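Local coordinates for cytochrome C554 (Nitrosomonas europaea, PDB 1FT6), which accepts electrons directly from hydroxylamine oxidoreductase during ammonia oxidation and carries them on four covalently bound c-type hemes, at the heme c site and the dithionite site. Sequence-based numbering; all coordinates share one arbitrary frame.

Site 1: the heme c site. Residues 11, 14-15, 18, 22, 88, 91-92, 98, 102, 118, 126, 130, 178-179, 181-182, 184-188, 194, 197. With HEC (heme c), chain B; HEC (heme c), chain C.
Two haem-binding CXXCH motifs of this multiheme cytochrome c, Cys11, Cys14 and His15 of one and Cys88, Cys91 and His92 of the other, attach the hemes c of chains B and C through thioether bonds to CAB and CAC. On the chain C heme, His92 and His179 both bind through NE2, at 179° across the iron. On the chain B heme, His15 uses NE2, but His102 comes from the opposite face with ND1, 2.1 Å from FE. His102 NE2, thus turned away, donates in its ring plane to a lone pair of Gln126 OE1 (2.8 Å), which fixes the ring's rotation and would probably strengthen it as a donor. Phe98 and Phe188 meet this heme edge-to-face.

The propionates, as carboxylates, draw N-H donors. Arg118, extended, grips one carboxylate of the chain B heme side-on, NE to O2A as a salt bridge at 2.8 Å and NH2 to O1A at 3.0 Å; an alanine here would remove both bonds and would probably leave the propionate looser. The second propionate of this heme accepts backbone N-H groups, Glu185 N to O1D, Gly186 N and Val187 N to O2D. Gln18 bends at chi2 (80°), laying CG over a pyrrole of the chain C heme while NE2 reaches O2A at 2.7 Å, where Tyr182 N also donates. His181 ND1 donates to O1A of the same heme and His197 ND1 to O1D, both at 2.7 Å.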
loop_
_atom_site.group_PDB
_atom_site.type_symbol
_atom_site.label_atom_id
_atom_site.label_comp_id
_atom_site.label_asym_id
_atom_site.label_seq_id
_atom_site.Cartn_x
_atom_site.Cartn_y
_atom_site.Cartn_z
ATOM N N CYS A 11 -7.700 7.834 -6.761
ATOM C CA CYS A 11 -8.187 7.287 -5.503
ATOM C C CYS A 11 -8.356 8.391 -4.509
ATOM O O CYS A 11 -9.346 8.453 -3.781
ATOM C CB CYS A 11 -7.175 6.287 -4.881
ATOM S SG CYS A 11 -6.424 5.134 -6.064
ATOM N N CYS A 14 -11.578 10.764 -4.813
ATOM C CA CYS A 14 -12.868 10.245 -4.340
ATOM C C CYS A 14 -12.829 9.855 -2.875
ATOM O O CYS A 14 -13.859 9.835 -2.208
ATOM C CB CYS A 14 -13.309 9.000 -5.128
ATOM S SG CYS A 14 -13.921 9.350 -6.821
ATOM N N HIS A 15 -11.647 9.516 -2.369
ATOM C CA HIS A 15 -11.522 9.092 -0.988
ATOM C C HIS A 15 -10.609 10.026 -0.213
ATOM O O HIS A 15 -9.543 9.600 0.261
ATOM C CB HIS A 15 -10.941 7.693 -0.941
ATOM C CG HIS A 15 -11.750 6.665 -1.657
ATOM N ND1 HIS A 15 -12.962 6.182 -1.218
ATOM C CD2 HIS A 15 -11.454 5.956 -2.773
ATOM C CE1 HIS A 15 -13.344 5.214 -2.062
ATOM N NE2 HIS A 15 -12.454 5.041 -3.038
ATOM N N GLN A 18 -9.411 9.085 3.665
ATOM C CA GLN A 18 -8.312 8.115 3.732
ATOM C C GLN A 18 -7.010 8.760 3.212
ATOM O O GLN A 18 -5.933 8.566 3.799
ATOM C CB GLN A 18 -8.641 6.904 2.873
ATOM C CG GLN A 18 -9.673 5.966 3.444
ATOM C CD GLN A 18 -11.097 6.472 3.225
ATOM O OE1 GLN A 18 -11.308 7.498 2.552
ATOM N NE2 GLN A 18 -12.069 5.768 3.784
ATOM N N TRP A 22 -3.642 9.006 5.201
ATOM C CA TRP A 22 -2.494 8.293 4.640
ATOM C C TRP A 22 -1.273 9.203 4.520
ATOM O O TRP A 22 -0.136 8.794 4.774
ATOM C CB TRP A 22 -2.876 7.754 3.272
ATOM C CG TRP A 22 -1.684 7.258 2.513
ATOM C CD1 TRP A 22 -1.131 6.005 2.592
ATOM C CD2 TRP A 22 -0.865 8.017 1.623
ATOM N NE1 TRP A 22 0.001 5.951 1.789
ATOM C CE2 TRP A 22 0.179 7.169 1.189
ATOM C CE3 TRP A 22 -0.909 9.343 1.144
ATOM C CZ2 TRP A 22 1.178 7.596 0.296
ATOM C CZ3 TRP A 22 0.082 9.770 0.256
ATOM C CH2 TRP A 22 1.118 8.887 -0.155
ATOM N N CYS A 88 -1.773 4.109 -2.376
ATOM C CA CYS A 88 -3.005 3.305 -2.417
ATOM C C CYS A 88 -2.953 1.977 -3.132
ATOM O O CYS A 88 -3.375 0.969 -2.576
ATOM C CB CYS A 88 -4.156 4.181 -2.996
ATOM S SG CYS A 88 -4.047 5.925 -2.557
ATOM N N CYS A 91 -1.255 -1.373 -1.764
ATOM C CA CYS A 91 -2.009 -2.311 -0.908
ATOM C C CYS A 91 -3.305 -2.807 -1.539
ATOM O O CYS A 91 -3.617 -3.995 -1.504
ATOM C CB CYS A 91 -2.351 -1.652 0.429
ATOM S SG CYS A 91 -0.876 -1.303 1.433
ATOM N N HIS A 92 -4.050 -1.888 -2.140
ATOM C CA HIS A 92 -5.331 -2.243 -2.748
ATOM C C HIS A 92 -5.193 -2.864 -4.152
ATOM O O HIS A 92 -6.160 -3.408 -4.676
ATOM C CB HIS A 92 -6.187 -0.982 -2.819
ATOM C CG HIS A 92 -6.585 -0.482 -1.477
ATOM N ND1 HIS A 92 -7.423 -1.187 -0.646
ATOM C CD2 HIS A 92 -6.149 0.584 -0.755
ATOM C CE1 HIS A 92 -7.481 -0.583 0.524
ATOM N NE2 HIS A 92 -6.743 0.499 0.547
ATOM N N PHE A 98 -10.311 -1.402 -11.837
ATOM C CA PHE A 98 -11.371 -1.363 -10.849
ATOM C C PHE A 98 -11.823 0.040 -10.465
ATOM O O PHE A 98 -12.956 0.218 -10.033
ATOM C CB PHE A 98 -11.014 -2.199 -9.596
ATOM C CG PHE A 98 -9.956 -1.573 -8.680
ATOM C CD1 PHE A 98 -10.214 -0.395 -7.968
ATOM C CD2 PHE A 98 -8.740 -2.246 -8.457
ATOM C CE1 PHE A 98 -9.299 0.119 -7.036
ATOM C CE2 PHE A 98 -7.802 -1.762 -7.530
ATOM C CZ PHE A 98 -8.075 -0.565 -6.804
ATOM N N HIS A 102 -15.664 1.506 -9.333
ATOM C CA HIS A 102 -15.997 2.267 -8.115
ATOM C C HIS A 102 -16.876 3.464 -8.519
ATOM O O HIS A 102 -17.856 3.820 -7.810
ATOM C CB HIS A 102 -14.754 2.782 -7.415
ATOM C CG HIS A 102 -13.979 1.717 -6.707
ATOM N ND1 HIS A 102 -13.145 1.998 -5.637
ATOM C CD2 HIS A 102 -13.936 0.393 -6.965
ATOM C CE1 HIS A 102 -12.623 0.832 -5.301
ATOM N NE2 HIS A 102 -13.072 -0.157 -6.062
ATOM N N ARG A 118 -18.340 -7.629 -4.425
ATOM C CA ARG A 118 -16.878 -7.431 -4.396
ATOM C C ARG A 118 -16.215 -8.331 -5.456
ATOM O O ARG A 118 -15.150 -8.010 -5.978
ATOM C CB ARG A 118 -16.324 -7.781 -3.020
ATOM C CG ARG A 118 -16.337 -6.625 -2.085
ATOM C CD ARG A 118 -15.835 -6.976 -0.688
ATOM N NE ARG A 118 -16.158 -5.810 0.129
ATOM C CZ ARG A 118 -17.186 -5.758 0.960
ATOM N NH1 ARG A 118 -17.980 -6.814 1.090
ATOM N NH2 ARG A 118 -17.455 -4.640 1.595
ATOM N N GLN A 126 -8.698 -5.892 -7.845
ATOM C CA GLN A 126 -8.640 -5.312 -6.484
ATOM C C GLN A 126 -8.245 -6.348 -5.456
ATOM O O GLN A 126 -8.641 -7.522 -5.495
ATOM C CB GLN A 126 -9.983 -4.663 -6.070
ATOM C CG GLN A 126 -9.917 -3.930 -4.678
ATOM C CD GLN A 126 -10.946 -2.789 -4.538
ATOM O OE1 GLN A 126 -11.714 -2.545 -5.490
ATOM N NE2 GLN A 126 -10.992 -2.126 -3.475
ATOM N N PHE A 130 -4.549 -8.627 0.969
ATOM C CA PHE A 130 -3.389 -7.812 1.352
ATOM C C PHE A 130 -2.090 -8.488 1.839
ATOM O O PHE A 130 -1.002 -7.982 1.549
ATOM C CB PHE A 130 -3.750 -6.782 2.462
ATOM C CG PHE A 130 -4.929 -5.874 2.137
ATOM C CD1 PHE A 130 -6.203 -6.160 2.649
ATOM C CD2 PHE A 130 -4.762 -4.745 1.361
ATOM C CE1 PHE A 130 -7.291 -5.314 2.365
ATOM C CE2 PHE A 130 -5.850 -3.883 1.070
ATOM C CZ PHE A 130 -7.102 -4.177 1.576
ATOM N N MET A 178 -1.076 2.994 9.751
ATOM C CA MET A 178 -1.988 2.698 8.637
ATOM C C MET A 178 -2.991 3.870 8.595
ATOM O O MET A 178 -3.186 4.512 9.632
ATOM C CB MET A 178 -2.734 1.397 8.917
ATOM C CG MET A 178 -1.821 0.223 9.196
ATOM S SD MET A 178 -1.043 -0.339 7.667
ATOM C CE MET A 178 -2.461 -0.876 6.803
ATOM N N HIS A 179 -3.602 4.175 7.434
ATOM C CA HIS A 179 -4.583 5.278 7.423
ATOM C C HIS A 179 -5.797 4.881 8.238
ATOM O O HIS A 179 -6.141 3.709 8.302
ATOM C CB HIS A 179 -5.040 5.716 5.992
ATOM C CG HIS A 179 -5.845 4.704 5.223
ATOM N ND1 HIS A 179 -7.094 4.235 5.580
ATOM C CD2 HIS A 179 -5.545 4.065 4.065
ATOM C CE1 HIS A 179 -7.482 3.348 4.661
ATOM N NE2 HIS A 179 -6.572 3.192 3.695
ATOM N N HIS A 181 -9.640 4.379 9.430
ATOM C CA HIS A 181 -10.735 3.782 8.682
ATOM C C HIS A 181 -11.972 4.640 8.857
ATOM O O HIS A 181 -12.223 5.156 9.955
ATOM C CB HIS A 181 -10.970 2.366 9.177
ATOM C CG HIS A 181 -9.844 1.454 8.825
ATOM N ND1 HIS A 181 -9.521 1.164 7.517
ATOM C CD2 HIS A 181 -8.876 0.891 9.588
ATOM C CE1 HIS A 181 -8.402 0.465 7.490
ATOM N NE2 HIS A 181 -7.989 0.286 8.734
ATOM N N TYR A 182 -12.725 4.803 7.783
ATOM C CA TYR A 182 -13.946 5.623 7.814
ATOM C C TYR A 182 -15.113 4.772 7.374
ATOM O O TYR A 182 -14.951 3.827 6.616
ATOM C CB TYR A 182 -13.781 6.856 6.923
ATOM C CG TYR A 182 -12.669 7.748 7.432
ATOM C CD1 TYR A 182 -11.321 7.478 7.113
ATOM C CD2 TYR A 182 -12.946 8.861 8.245
ATOM C CE1 TYR A 182 -10.298 8.288 7.590
ATOM C CE2 TYR A 182 -11.914 9.681 8.730
ATOM C CZ TYR A 182 -10.598 9.384 8.399
ATOM O OH TYR A 182 -9.562 10.143 8.897
ATOM N N LEU A 184 -18.227 3.148 5.546
ATOM C CA LEU A 184 -18.646 3.001 4.143
ATOM C C LEU A 184 -20.179 3.002 4.126
ATOM O O LEU A 184 -20.801 2.619 5.128
ATOM C CB LEU A 184 -18.174 1.675 3.578
ATOM C CG LEU A 184 -16.641 1.612 3.387
ATOM C CD1 LEU A 184 -16.204 0.147 3.306
ATOM C CD2 LEU A 184 -16.254 2.351 2.134
ATOM N N GLU A 185 -20.778 3.441 3.018
ATOM C CA GLU A 185 -22.241 3.446 2.897
ATOM C C GLU A 185 -22.691 2.034 2.585
ATOM O O GLU A 185 -23.841 1.674 2.833
ATOM C CB GLU A 185 -22.711 4.370 1.764
ATOM C CG GLU A 185 -22.532 5.847 1.982
ATOM C CD GLU A 185 -22.975 6.284 3.370
ATOM O OE1 GLU A 185 -23.992 5.740 3.860
ATOM O OE2 GLU A 185 -22.303 7.161 3.968
ATOM N N GLY A 186 -21.809 1.225 2.004
ATOM C CA GLY A 186 -22.176 -0.149 1.711
ATOM C C GLY A 186 -22.426 -0.460 0.247
ATOM O O GLY A 186 -23.168 -1.398 -0.070
ATOM N N VAL A 187 -21.795 0.303 -0.646
ATOM C CA VAL A 187 -21.976 0.110 -2.070
ATOM C C VAL A 187 -21.638 -1.308 -2.503
ATOM O O VAL A 187 -22.351 -1.909 -3.297
ATOM C CB VAL A 187 -21.113 1.088 -2.853
ATOM C CG1 VAL A 187 -21.119 0.714 -4.361
ATOM C CG2 VAL A 187 -21.646 2.518 -2.677
ATOM N N PHE A 188 -20.537 -1.839 -1.973
ATOM C CA PHE A 188 -20.083 -3.179 -2.322
ATOM C C PHE A 188 -20.413 -4.221 -1.272
ATOM O O PHE A 188 -20.479 -3.910 -0.083
ATOM C CB PHE A 188 -18.565 -3.155 -2.581
ATOM C CG PHE A 188 -18.152 -2.248 -3.727
ATOM C CD1 PHE A 188 -17.526 -1.023 -3.489
ATOM C CD2 PHE A 188 -18.432 -2.611 -5.050
ATOM C CE1 PHE A 188 -17.187 -0.171 -4.541
ATOM C CE2 PHE A 188 -18.099 -1.768 -6.111
ATOM C CZ PHE A 188 -17.477 -0.546 -5.867
ATOM N N PHE A 194 -12.237 -8.686 3.123
ATOM C CA PHE A 194 -11.090 -8.710 4.020
ATOM C C PHE A 194 -11.541 -9.244 5.373
ATOM O O PHE A 194 -12.586 -8.862 5.861
ATOM C CB PHE A 194 -10.544 -7.281 4.194
ATOM C CG PHE A 194 -9.295 -7.202 5.069
ATOM C CD1 PHE A 194 -9.131 -6.134 5.961
ATOM C CD2 PHE A 194 -8.315 -8.208 5.004
ATOM C CE1 PHE A 194 -8.020 -6.049 6.779
ATOM C CE2 PHE A 194 -7.178 -8.151 5.835
ATOM C CZ PHE A 194 -7.027 -7.062 6.725
ATOM N N HIS A 197 -12.542 -6.549 7.821
ATOM C CA HIS A 197 -13.387 -5.475 7.285
ATOM C C HIS A 197 -14.513 -5.052 8.235
ATOM O O HIS A 197 -14.700 -3.868 8.515
ATOM C CB HIS A 197 -14.024 -5.924 5.941
ATOM C CG HIS A 197 -14.970 -4.918 5.351
ATOM N ND1 HIS A 197 -14.562 -3.921 4.488
ATOM C CD2 HIS A 197 -16.308 -4.750 5.515
ATOM C CE1 HIS A 197 -15.605 -3.180 4.153
ATOM N NE2 HIS A 197 -16.679 -3.662 4.766
HETATM FE FE HEC B . -12.837 3.551 -4.310
HETATM C CHA HEC B . -14.976 1.915 -2.238
HETATM C CHB HEC B . -10.224 2.002 -2.931
HETATM C CHC HEC B . -10.737 5.015 -6.641
HETATM C CHD HEC B . -15.395 5.547 -5.353
HETATM N NA HEC B . -12.634 2.276 -2.865
HETATM C C1A HEC B . -13.615 1.657 -2.128
HETATM C C2A HEC B . -13.059 0.730 -1.209
HETATM C C3A HEC B . -11.691 0.786 -1.366
HETATM C C4A HEC B . -11.467 1.725 -2.404
HETATM C CMA HEC B . -10.596 -0.057 -0.605
HETATM C CAA HEC B . -13.854 -0.141 -0.253
HETATM C CBA HEC B . -14.237 -1.487 -0.907
HETATM C CGA HEC B . -14.968 -2.482 0.001
HETATM O O1A HEC B . -16.124 -2.161 0.420
HETATM O O2A HEC B . -14.443 -3.589 0.274
HETATM N NB HEC B . -10.882 3.533 -4.720
HETATM C C1B HEC B . -9.933 2.823 -4.004
HETATM C C2B HEC B . -8.609 2.956 -4.561
HETATM C C3B HEC B . -8.741 3.753 -5.659
HETATM C C4B HEC B . -10.187 4.115 -5.737
HETATM C CMB HEC B . -7.289 2.356 -4.027
HETATM C CAB HEC B . -7.638 4.239 -6.653
HETATM C CBB HEC B . -7.151 3.158 -7.568
HETATM N NC HEC B . -13.028 4.926 -5.694
HETATM C C1C HEC B . -12.036 5.443 -6.574
HETATM C C2C HEC B . -12.525 6.551 -7.365
HETATM C C3C HEC B . -13.792 6.774 -6.917
HETATM C C4C HEC B . -14.119 5.748 -5.941
HETATM C CMC HEC B . -11.750 7.372 -8.421
HETATM C CAC HEC B . -14.694 7.969 -7.320
HETATM C CBC HEC B . -15.112 8.146 -8.761
HETATM N ND HEC B . -14.804 3.652 -3.921
HETATM C C1D HEC B . -15.717 4.551 -4.452
HETATM C C2D HEC B . -17.066 4.310 -3.922
HETATM C C3D HEC B . -16.914 3.242 -3.060
HETATM C C4D HEC B . -15.520 2.872 -3.075
HETATM C CMD HEC B . -18.361 5.132 -4.241
HETATM C CAD HEC B . -17.962 2.754 -2.073
HETATM C CBD HEC B . -17.918 3.506 -0.745
HETATM C CGD HEC B . -18.991 3.127 0.229
HETATM O O1D HEC B . -19.401 4.047 0.984
HETATM O O2D HEC B . -19.372 1.946 0.254
HETATM FE FE HEC C . -6.642 1.815 2.105
HETATM C CHA HEC C . -9.366 0.339 3.429
HETATM C CHB HEC C . -8.675 4.083 0.472
HETATM C CHC HEC C . -3.883 3.460 0.962
HETATM C CHD HEC C . -4.656 -0.614 3.421
HETATM N NA HEC C . -8.634 2.131 1.991
HETATM C C1A HEC C . -9.595 1.435 2.608
HETATM C C2A HEC C . -10.930 1.950 2.274
HETATM C C3A HEC C . -10.726 3.009 1.383
HETATM C C4A HEC C . -9.289 3.115 1.234
HETATM C CMA HEC C . -11.716 3.933 0.672
HETATM C CAA HEC C . -12.284 1.360 2.838
HETATM C CBA HEC C . -12.852 2.253 3.957
HETATM C CGA HEC C . -11.895 2.507 5.133
HETATM O O1A HEC C . -11.455 1.521 5.715
HETATM O O2A HEC C . -11.587 3.692 5.427
HETATM N NB HEC C . -6.344 3.376 0.957
HETATM C C1B HEC C . -7.275 4.237 0.323
HETATM C C2B HEC C . -6.644 5.300 -0.419
HETATM C C3B HEC C . -5.299 5.142 -0.282
HETATM C C4B HEC C . -5.120 3.974 0.586
HETATM C CMB HEC C . -7.329 6.466 -1.200
HETATM C CAB HEC C . -4.144 5.981 -0.864
HETATM C CBB HEC C . -4.056 7.442 -0.339
HETATM N NC HEC C . -4.666 1.497 2.212
HETATM C C1C HEC C . -3.686 2.280 1.688
HETATM C C2C HEC C . -2.380 1.717 1.911
HETATM C C3C HEC C . -2.586 0.523 2.507
HETATM C C4C HEC C . -4.038 0.422 2.735
HETATM C CMC HEC C . -1.016 2.353 1.468
HETATM C CAC HEC C . -1.525 -0.568 2.863
HETATM C CBC HEC C . -0.441 -0.056 3.806
HETATM N ND HEC C . -6.925 0.287 3.255
HETATM C C1D HEC C . -6.029 -0.677 3.687
HETATM C C2D HEC C . -6.672 -1.743 4.424
HETATM C C3D HEC C . -7.995 -1.425 4.441
HETATM C C4D HEC C . -8.128 -0.218 3.724
HETATM C CMD HEC C . -5.955 -2.978 5.001
HETATM C CAD HEC C . -9.139 -2.318 4.974
HETATM C CBD HEC C . -9.860 -3.190 3.968
HETATM C CGD HEC C . -11.338 -3.476 4.340
HETATM O O1D HEC C . -12.071 -3.910 3.446
HETATM O O2D HEC C . -11.738 -3.275 5.528
HETATM O O HOH W 1 -13.103 -6.105 2.048
HETATM O O HOH W 2 -18.386 -0.809 -0.030
#

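Site 2: the dithionite site. Residues 62-63, 68, 136-137, 150. With DTN (dithionite), chain D.
Dithionite, a chemical reductant that most likely entered with the treatment used to reduce the protein, sits between two haem-binding CXXCH motifs, to which Cys63 and Cys137 contribute their second cysteines. It is poorly ordered, so its contacts mark a location better than a precise pose. Two sulfurs line the S1 end of the anion: Cys137 SG lies 3.4 Å from dithionite O1, and Cys63 SG approaches from another direction, 3.6 Å from dithionite O2. Both belong to heme attachment, and as thioether sulfurs they have no hydrogen to donate, so they offer the anion a polarisable surface.

Backbone carbonyls make up much of the remaining first shell. Ala136 O is 2.8 Å from dithionite O2 and Phe68 O is 2.7 Å from dithionite O4, although both members of each pair can only accept. These approaches are therefore clashes as modelled, in keeping with the weak order of the ligand. Gly62 O stands somewhat farther off, 3.3 Å from dithionite O1. The likely compensating charge is that of Lys150, whose NZ is 3.6 Å from dithionite O3, too long to count as a firm bond but close enough for its probable positive charge to favour an anion.

Farther out, the backbone sets these groups in place. Helix 131-138 carries Ala136 and Cys137, while the 3-10 helix 61-63 carries Gly62 and Cys63. Lys150 comes from a loop with CG in the crowded position (chi1 59°), and bends at chi2 and chi4 to bring its amine over. Phe68 turns its ring away from the anion, one face towards Gly62 N, which may help to hold its own carbonyl-bearing segment beside the 3-10 helix.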
loop_
_atom_site.group_PDB
_atom_site.type_symbol
_atom_site.label_atom_id
_atom_site.label_comp_id
_atom_site.label_asym_id
_atom_site.label_seq_id
_atom_site.Cartn_x
_atom_site.Cartn_y
_atom_site.Cartn_z
ATOM N N GLY A 62 12.351 0.092 -4.969
ATOM C CA GLY A 62 11.263 -0.808 -5.229
ATOM C C GLY A 62 10.309 -1.043 -4.094
ATOM O O GLY A 62 9.211 -1.521 -4.336
ATOM N N CYS A 63 10.734 -0.780 -2.864
ATOM C CA CYS A 63 9.818 -1.014 -1.735
ATOM C C CYS A 63 9.422 0.305 -1.122
ATOM O O CYS A 63 8.806 0.344 -0.064
ATOM C CB CYS A 63 10.492 -1.865 -0.659
ATOM S SG CYS A 63 10.833 -3.528 -1.241
ATOM N N PHE A 68 6.915 -0.818 -8.571
ATOM C CA PHE A 68 8.210 -0.926 -9.220
ATOM C C PHE A 68 8.298 -2.268 -9.960
ATOM O O PHE A 68 7.984 -3.311 -9.402
ATOM C CB PHE A 68 9.310 -0.910 -8.193
ATOM C CG PHE A 68 10.670 -0.686 -8.791
ATOM C CD1 PHE A 68 10.933 0.472 -9.499
ATOM C CD2 PHE A 68 11.709 -1.611 -8.590
ATOM C CE1 PHE A 68 12.229 0.752 -10.014
ATOM C CE2 PHE A 68 12.994 -1.352 -9.091
ATOM C CZ PHE A 68 13.259 -0.172 -9.798
ATOM N N ALA A 136 5.619 -8.832 0.334
ATOM C CA ALA A 136 6.624 -8.648 -0.716
ATOM C C ALA A 136 7.608 -7.537 -0.372
ATOM O O ALA A 136 8.681 -7.481 -0.959
ATOM C CB ALA A 136 5.945 -8.363 -2.059
ATOM N N CYS A 137 7.233 -6.646 0.547
ATOM C CA CYS A 137 8.119 -5.599 0.996
ATOM C C CYS A 137 8.699 -5.908 2.372
ATOM O O CYS A 137 9.906 -5.948 2.549
ATOM C CB CYS A 137 7.428 -4.260 1.106
ATOM S SG CYS A 137 6.927 -3.603 -0.511
ATOM N N LYS A 150 13.023 -12.679 -2.826
ATOM C CA LYS A 150 14.026 -12.631 -3.882
ATOM C C LYS A 150 14.616 -11.240 -3.857
ATOM O O LYS A 150 13.921 -10.258 -3.561
ATOM C CB LYS A 150 13.422 -12.918 -5.260
ATOM C CG LYS A 150 12.343 -11.961 -5.650
ATOM C CD LYS A 150 12.768 -11.104 -6.837
ATOM C CE LYS A 150 12.010 -9.759 -6.865
ATOM N NZ LYS A 150 12.455 -8.797 -5.799
HETATM S S1 DTN D . 8.866 -5.123 -4.219
HETATM O O1 DTN D . 7.634 -4.397 -3.745
HETATM O O2 DTN D . 9.511 -6.163 -3.327
HETATM S S2 DTN D . 9.256 -5.202 -6.246
HETATM O O3 DTN D . 10.438 -5.977 -6.750
HETATM O O4 DTN D . 8.175 -4.793 -7.205
#

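Site 1 and site 2 lie in the same chain, the centres of their C-alpha atoms about 22 Å apart, and share no residue or secondary-structure element. Their kinship is in the motif: site 1 holds the hemes attached by Cys11 and Cys14 and by Cys88 and Cys91, whereas Cys63 and Cys137 of site 2 help attach the other two, so together they touch all four heme attachments of the monomer. The reductant thus rests beside the attachment points of one pair while the other pair is held at site 1. Electrons delivered near site 2 could plausibly pass between hemes, but the structure alone does not show a route.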